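Local coordinates for protein alpha-/beta-galactoside alpha-2,3-sialyltransferase (Photobacterium phosphoreum, PDB 2ZWI) that probably transfers sialic acid to galactosides through an alpha-2,3 linkage, as a GT-B-type glycosyltransferase that binds CMP and a zinc ion, at residues Y8-R11 and P15-Q18; S114-R119 and N158-S163. All blocks are in the same frame, centred on the assembly; numbering follows the deposited sequence.

Interaction 1: residues Y8-R11 and P15-Q18; sequences YVDR and PTIQ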
ATOM      1  N   TYR A   8       4.446 -11.504 -10.091  1.00 12.69           N
ATOM      2  CA  TYR A   8       4.143 -10.724  -8.893  1.00 12.11           C
ATOM      3  C   TYR A   8       5.418 -10.079  -8.360  1.00 12.19           C
ATOM      4  O   TYR A   8       6.347 -10.785  -7.956  1.00 12.03           O
ATOM      5  CB  TYR A   8       3.506 -11.632  -7.824  1.00 12.02           C
ATOM      6  CG  TYR A   8       2.130 -12.153  -8.222  1.00 11.97           C
ATOM      7  CD1 TYR A   8       0.988 -11.397  -7.986  1.00 11.96           C
ATOM      8  CD2 TYR A   8       1.984 -13.388  -8.842  1.00 11.87           C
ATOM      9  CE1 TYR A   8      -0.268 -11.851  -8.356  1.00 12.22           C
ATOM     10  CE2 TYR A   8       0.722 -13.859  -9.222  1.00 11.91           C
ATOM     11  CZ  TYR A   8      -0.394 -13.082  -8.980  1.00 12.74           C
ATOM     12  OH  TYR A   8      -1.650 -13.528  -9.338  1.00 12.96           O
ATOM     13  N   VAL A   9       5.460  -8.747  -8.360  1.00 11.85           N
ATOM     14  CA  VAL A   9       6.614  -8.001  -7.858  1.00 11.73           C
ATOM     15  C   VAL A   9       6.192  -6.841  -6.947  1.00 11.89           C
ATOM     16  O   VAL A   9       5.119  -6.245  -7.140  1.00 11.98           O
ATOM     17  CB  VAL A   9       7.537  -7.481  -8.999  1.00 11.77           C
ATOM     18  CG1 VAL A   9       8.284  -8.639  -9.691  1.00 11.02           C
ATOM     19  CG2 VAL A   9       6.747  -6.659 -10.031  1.00 11.82           C
ATOM     20  N   ASP A  10       7.026  -6.564  -5.944  1.00 11.58           N
ATOM     21  CA  ASP A  10       6.840  -5.447  -5.000  1.00 12.14           C
ATOM     22  C   ASP A  10       8.089  -5.227  -4.157  1.00 12.74           C
ATOM     23  O   ASP A  10       8.777  -6.172  -3.780  1.00 13.19           O
ATOM     24  CB  ASP A  10       5.651  -5.676  -4.057  1.00 11.34           C
ATOM     25  CG  ASP A  10       5.357  -4.466  -3.158  1.00 10.22           C
ATOM     26  OD1 ASP A  10       5.597  -3.310  -3.565  1.00  8.60           O
ATOM     27  OD2 ASP A  10       4.874  -4.673  -2.025  1.00 10.64           O
ATOM     28  N   ARG A  11       8.341  -3.962  -3.845  1.00 13.82           N
ATOM     29  CA  ARG A  11       9.440  -3.543  -2.975  1.00 14.49           C
ATOM     30  C   ARG A  11       8.964  -3.202  -1.574  1.00 14.55           C
ATOM     31  O   ARG A  11       9.759  -3.178  -0.631  1.00 14.94           O
ATOM     32  CB  ARG A  11      10.097  -2.289  -3.553  1.00 14.51           C
ATOM     33  CG  ARG A  11      10.580  -2.434  -4.953  1.00 14.84           C
ATOM     34  CD  ARG A  11      11.591  -1.354  -5.238  1.00 14.98           C
ATOM     35  NE  ARG A  11      11.957  -1.362  -6.646  1.00 15.60           N
ATOM     36  CZ  ARG A  11      12.911  -0.606  -7.177  1.00 17.56           C
ATOM     37  NH1 ARG A  11      13.164  -0.683  -8.478  1.00 16.33           N
ATOM     38  NH2 ARG A  11      13.603   0.229  -6.410  1.00 16.21           N
ATOM     39  N   PRO A  15       1.296  -3.502  -1.686  1.00 11.49           N
ATOM     40  CA  PRO A  15       1.037  -4.321  -2.884  1.00 10.91           C
ATOM     41  C   PRO A  15       1.245  -5.824  -2.668  1.00 11.15           C
ATOM     42  O   PRO A  15       0.512  -6.618  -3.233  1.00 10.51           O
ATOM     43  CB  PRO A  15       2.027  -3.766  -3.920  1.00 11.06           C
ATOM     44  CG  PRO A  15       2.266  -2.341  -3.477  1.00 11.74           C
ATOM     45  CD  PRO A  15       2.291  -2.443  -1.962  1.00 11.16           C
ATOM     46  N   THR A  16       2.225  -6.206  -1.851  1.00 10.68           N
ATOM     47  CA  THR A  16       2.481  -7.608  -1.590  1.00 10.15           C
ATOM     48  C   THR A  16       1.271  -8.234  -0.910  1.00 10.57           C
ATOM     49  O   THR A  16       0.792  -9.273  -1.348  1.00 10.31           O
ATOM     50  CB  THR A  16       3.747  -7.817  -0.729  1.00  9.75           C
ATOM     51  OG1 THR A  16       4.905  -7.392  -1.462  1.00  9.92           O
ATOM     52  CG2 THR A  16       3.898  -9.271  -0.339  1.00  8.57           C
ATOM     53  N   ILE A  17       0.776  -7.582   0.142  1.00 10.80           N
ATOM     54  CA  ILE A  17      -0.346  -8.103   0.935  1.00 11.34           C
ATOM     55  C   ILE A  17      -1.617  -8.233   0.081  1.00 10.96           C
ATOM     56  O   ILE A  17      -2.324  -9.245   0.153  1.00 10.45           O
ATOM     57  CB  ILE A  17      -0.607  -7.219   2.206  1.00 11.83           C
ATOM     58  CG1 ILE A  17       0.624  -7.183   3.138  1.00 13.09           C
ATOM     59  CG2 ILE A  17      -1.876  -7.645   2.941  1.00 12.39           C
ATOM     60  CD1 ILE A  17       0.981  -8.499   3.818  1.00 15.14           C
ATOM     61  N   GLN A  18      -1.897  -7.209  -0.724  1.00 11.07           N
ATOM     62  CA  GLN A  18      -2.997  -7.250  -1.694  1.00 11.00           C
ATOM     63  C   GLN A  18      -2.779  -8.319  -2.782  1.00 10.84           C
ATOM     64  O   GLN A  18      -3.713  -9.020  -3.182  1.00 10.14           O
ATOM     65  CB  GLN A  18      -3.225  -5.868  -2.310  1.00 11.31           C
ATOM     66  CG  GLN A  18      -3.991  -4.896  -1.390  1.00 12.07           C
ATOM     67  CD  GLN A  18      -5.489  -5.164  -1.368  1.00 11.87           C
ATOM     68  OE1 GLN A  18      -6.183  -4.828  -0.409  1.00 13.50           O
ATOM     69  NE2 GLN A  18      -5.995  -5.756  -2.432  1.00 11.76           N
TER
HETATM   70  O   HOH W   1       7.575  -7.062  -0.658  1.00  9.83           O

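Interaction 2: residues S114-R119 and N158-S163; sequences SAEYVR and NIYGFS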
ATOM      1  N   SER A 114       1.156   6.256   0.779  1.00 12.43           N
ATOM      2  CA  SER A 114       0.867   7.686   0.754  1.00 12.21           C
ATOM      3  C   SER A 114       1.527   8.468  -0.395  1.00 11.93           C
ATOM      4  O   SER A 114       1.023   9.526  -0.797  1.00 11.67           O
ATOM      5  CB  SER A 114       1.274   8.314   2.095  1.00 12.25           C
ATOM      6  OG  SER A 114       2.681   8.364   2.210  1.00 13.14           O
ATOM      7  N   ALA A 115       2.654   7.967  -0.902  1.00 11.75           N
ATOM      8  CA  ALA A 115       3.413   8.652  -1.962  1.00 12.28           C
ATOM      9  C   ALA A 115       2.583   8.944  -3.214  1.00 12.29           C
ATOM     10  O   ALA A 115       2.632  10.063  -3.731  1.00 11.96           O
ATOM     11  CB  ALA A 115       4.684   7.879  -2.324  1.00 11.85           C
ATOM     12  N   GLU A 116       1.818   7.960  -3.700  1.00 12.69           N
ATOM     13  CA  GLU A 116       0.953   8.201  -4.863  1.00 12.95           C
ATOM     14  C   GLU A 116      -0.030   9.344  -4.605  1.00 12.50           C
ATOM     15  O   GLU A 116      -0.310  10.134  -5.502  1.00 12.47           O
ATOM     16  CB  GLU A 116       0.179   6.945  -5.282  1.00 13.54           C
ATOM     17  CG  GLU A 116       0.994   5.918  -6.050  1.00 15.17           C
ATOM     18  CD  GLU A 116       1.715   4.932  -5.133  1.00 17.42           C
ATOM     19  OE1 GLU A 116       1.967   3.777  -5.563  1.00 16.93           O
ATOM     20  OE2 GLU A 116       2.021   5.304  -3.980  1.00 18.95           O
ATOM     21  N   TYR A 117      -0.525   9.432  -3.369  1.00 12.28           N
ATOM     22  CA  TYR A 117      -1.556  10.412  -2.995  1.00 12.35           C
ATOM     23  C   TYR A 117      -0.990  11.809  -2.775  1.00 12.41           C
ATOM     24  O   TYR A 117      -1.641  12.809  -3.103  1.00 12.73           O
ATOM     25  CB  TYR A 117      -2.426   9.873  -1.832  1.00 11.93           C
ATOM     26  CG  TYR A 117      -3.234   8.713  -2.362  1.00 12.86           C
ATOM     27  CD1 TYR A 117      -2.716   7.414  -2.355  1.00 12.79           C
ATOM     28  CD2 TYR A 117      -4.470   8.926  -2.976  1.00 12.59           C
ATOM     29  CE1 TYR A 117      -3.430   6.355  -2.911  1.00 13.45           C
ATOM     30  CE2 TYR A 117      -5.195   7.867  -3.522  1.00 13.25           C
ATOM     31  CZ  TYR A 117      -4.662   6.594  -3.495  1.00 12.56           C
ATOM     32  OH  TYR A 117      -5.371   5.560  -4.049  1.00 13.71           O
ATOM     33  N   VAL A 118       0.239  11.873  -2.266  1.00 12.53           N
ATOM     34  CA  VAL A 118       1.002  13.131  -2.227  1.00 12.51           C
ATOM     35  C   VAL A 118       1.258  13.643  -3.658  1.00 12.78           C
ATOM     36  O   VAL A 118       1.044  14.823  -3.963  1.00 12.30           O
ATOM     37  CB  VAL A 118       2.314  12.978  -1.400  1.00 12.47           C
ATOM     38  CG1 VAL A 118       3.227  14.199  -1.560  1.00 13.61           C
ATOM     39  CG2 VAL A 118       1.975  12.784   0.086  1.00 11.54           C
ATOM     40  N   ARG A 119       1.668  12.734  -4.544  1.00 12.77           N
ATOM     41  CA  ARG A 119       1.892  13.075  -5.937  1.00 12.89           C
ATOM     42  C   ARG A 119       0.608  13.496  -6.670  1.00 12.67           C
ATOM     43  O   ARG A 119       0.624  14.465  -7.444  1.00 12.30           O
ATOM     44  CB  ARG A 119       2.640  11.941  -6.638  1.00 13.25           C
ATOM     45  CG  ARG A 119       4.075  11.845  -6.143  1.00 15.01           C
ATOM     46  CD  ARG A 119       4.836  10.662  -6.696  1.00 17.53           C
ATOM     47  NE  ARG A 119       6.179  10.595  -6.104  1.00 18.70           N
ATOM     48  CZ  ARG A 119       7.277  10.299  -6.787  1.00 20.92           C
ATOM     49  NH1 ARG A 119       7.209  10.065  -8.090  1.00 22.60           N
ATOM     50  NH2 ARG A 119       8.448  10.253  -6.179  1.00 21.62           N
ATOM     51  N   ASN A 158       2.911   9.310 -15.769  1.00 11.45           N
ATOM     52  CA  ASN A 158       3.565   8.093 -16.266  1.00 11.34           C
ATOM     53  C   ASN A 158       3.100   6.836 -15.564  1.00 10.91           C
ATOM     54  O   ASN A 158       2.663   5.884 -16.215  1.00 11.18           O
ATOM     55  CB  ASN A 158       5.096   8.211 -16.156  1.00 11.49           C
ATOM     56  CG  ASN A 158       5.684   9.147 -17.202  1.00 12.62           C
ATOM     57  OD1 ASN A 158       4.986   9.601 -18.100  1.00 12.58           O
ATOM     58  ND2 ASN A 158       6.977   9.427 -17.090  1.00 13.50           N
ATOM     59  N   ILE A 159       3.189   6.836 -14.235  1.00  9.96           N
ATOM     60  CA  ILE A 159       2.804   5.658 -13.446  1.00  9.64           C
ATOM     61  C   ILE A 159       1.314   5.330 -13.587  1.00  9.27           C
ATOM     62  O   ILE A 159       0.955   4.162 -13.607  1.00  8.60           O
ATOM     63  CB  ILE A 159       3.274   5.741 -11.969  1.00  9.40           C
ATOM     64  CG1 ILE A 159       2.510   6.818 -11.182  1.00  9.62           C
ATOM     65  CG2 ILE A 159       4.782   5.993 -11.914  1.00 10.06           C
ATOM     66  CD1 ILE A 159       2.915   6.924  -9.714  1.00  8.94           C
ATOM     67  N   TYR A 160       0.466   6.352 -13.734  1.00  9.40           N
ATOM     68  CA  TYR A 160      -0.954   6.112 -14.014  1.00 10.11           C
ATOM     69  C   TYR A 160      -1.316   6.120 -15.512  1.00 10.32           C
ATOM     70  O   TYR A 160      -2.501   6.220 -15.876  1.00 10.33           O
ATOM     71  CB  TYR A 160      -1.854   7.071 -13.210  1.00 10.15           C
ATOM     72  CG  TYR A 160      -1.920   6.762 -11.724  1.00 10.31           C
ATOM     73  CD1 TYR A 160      -2.572   5.618 -11.258  1.00 11.13           C
ATOM     74  CD2 TYR A 160      -1.344   7.618 -10.784  1.00  9.57           C
ATOM     75  CE1 TYR A 160      -2.638   5.321  -9.888  1.00 10.99           C
ATOM     76  CE2 TYR A 160      -1.419   7.344  -9.412  1.00 10.19           C
ATOM     77  CZ  TYR A 160      -2.068   6.188  -8.972  1.00 10.89           C
ATOM     78  OH  TYR A 160      -2.139   5.900  -7.624  1.00 11.48           O
ATOM     79  N   GLY A 161      -0.311   5.987 -16.383  1.00 10.60           N
ATOM     80  CA  GLY A 161      -0.534   6.169 -17.816  1.00 10.35           C
ATOM     81  C   GLY A 161      -0.406   4.931 -18.689  1.00 10.83           C
ATOM     82  O   GLY A 161      -0.419   5.045 -19.920  1.00 10.72           O
ATOM     83  N   PHE A 162      -0.302   3.755 -18.066  1.00 10.50           N
ATOM     84  CA  PHE A 162      -0.040   2.502 -18.797  1.00 10.91           C
ATOM     85  C   PHE A 162      -1.247   1.940 -19.551  1.00 11.20           C
ATOM     86  O   PHE A 162      -1.066   1.178 -20.511  1.00 10.98           O
ATOM     87  CB  PHE A 162       0.502   1.414 -17.856  1.00 10.16           C
ATOM     88  CG  PHE A 162       1.957   1.566 -17.500  1.00 10.75           C
ATOM     89  CD1 PHE A 162       2.911   0.715 -18.050  1.00 10.85           C
ATOM     90  CD2 PHE A 162       2.370   2.548 -16.590  1.00 11.25           C
ATOM     91  CE1 PHE A 162       4.264   0.843 -17.723  1.00 11.43           C
ATOM     92  CE2 PHE A 162       3.718   2.686 -16.248  1.00 12.35           C
ATOM     93  CZ  PHE A 162       4.669   1.835 -16.812  1.00 11.31           C
ATOM     94  N   SER A 163      -2.471   2.280 -19.125  1.00 11.66           N
ATOM     95  CA  SER A 163      -3.671   1.785 -19.837  1.00 12.16           C
ATOM     96  C   SER A 163      -3.762   2.305 -21.291  1.00 13.03           C
ATOM     97  O   SER A 163      -4.539   1.780 -22.102  1.00 13.10           O
ATOM     98  CB  SER A 163      -4.956   2.065 -19.052  1.00 12.16           C
ATOM     99  OG  SER A 163      -5.372   3.418 -19.190  1.00 11.71           O
TER

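Interaction 1: residues Y8-R11 and P15-Q18
D10 lays its carboxylate against the pyrrolidine ring of P15, the two side chains crossing at about a right angle, with D10 OD1 3.5 Å from P15 CG and D10 OD2 3.4 Å from P15 CD. Past the ring, D10 OD2 accepts the hydroxyl proton of T16 OG1 at 2.8 Å, on the lone pair facing away from OD1, and a weak second bond from T16 N at 3.1 Å, bent to 130°. With chi1 at -174°, CG of D10 lies opposite its own backbone N, which carries the carboxylate off the end of strand 3-10 to the first turn of helix 14-26. T16 OG1 sits beside its own backbone N (chi1 -65°), and hydroxyl and amide converge on one oxygen. A water donates to T16 OG1 at 2.8 Å and weakly to D10 O. The other oxygen, D10 OD1, is held by N82 ND2 and A12 N. This is the turn from strand to helix in the beta-alpha-beta unit completed by strand 31-36. With both its oxygens engaged, the buried carboxylate is held against rotation while it ties strand end to helix.

Interaction 2: residues S114-R119 and N158-S163
E116 rests its aliphatic carbons on the phenol end of Y160: both E116 CB and E116 CG lie 3.5 Å from Y160 OH, and the two side chains cross at about a right angle. Their flat groups are not stacked, the carboxylate plane standing 52° from the ring plane. Beside the ring, the outer methyl of I159 comes up to the CG methylene of E116, I159 CD1 to E116 CG at 4.3 Å, a looser van der Waals contact. The extended end of I159 (chi2 179°) carries CD1 out to E116. No hydrogen bond joins the two segments. The bend of E116 at chi2 (87°) turns the carboxylate back toward the residues before helix 114-125, while CB and CG stay at the phenol; there E116 OE1 accepts a hydrogen bond from D112 N. Y160 is the first residue to leave helical geometry after helix 156-159, and G161 N closes the turn on N158 O at 3.0 Å. Further out, Y160 OH bonds to D111 OD1 and Y117 OH to D111 OD2, so two tyrosines, one from each segment, share that aspartate, and M172 of strand 168-172 packs on both. The contact thus joins helix 114-125 to the turn leading toward strand 168-172 by apolar packing, while the buried phenol and carboxylate take their polar partners from the short loop between strand 104-110 and helix 114-125.

How the interactions relate
Interactions 1 and 2 both belong to the half of the GT-B fold built on the seven-stranded parallel sheet that includes strands 3-10 and 168-172. Their centres are 16 Å apart and their nearest atoms about 6 Å, so they do not touch. Each lies near the nucleotide: the side chain of P15 is about 7 Å from bound CMP, that of E116 about 9 Å. Those of P15 and E116 are about 9 Å and 7 Å from that of the CMP-binding S324, whose OG also takes a hydrogen bond from S114 N. Bound glycerol, probably from crystallisation, is found about 6 Å from the side chain of D10 and about 4 Å from that of E116.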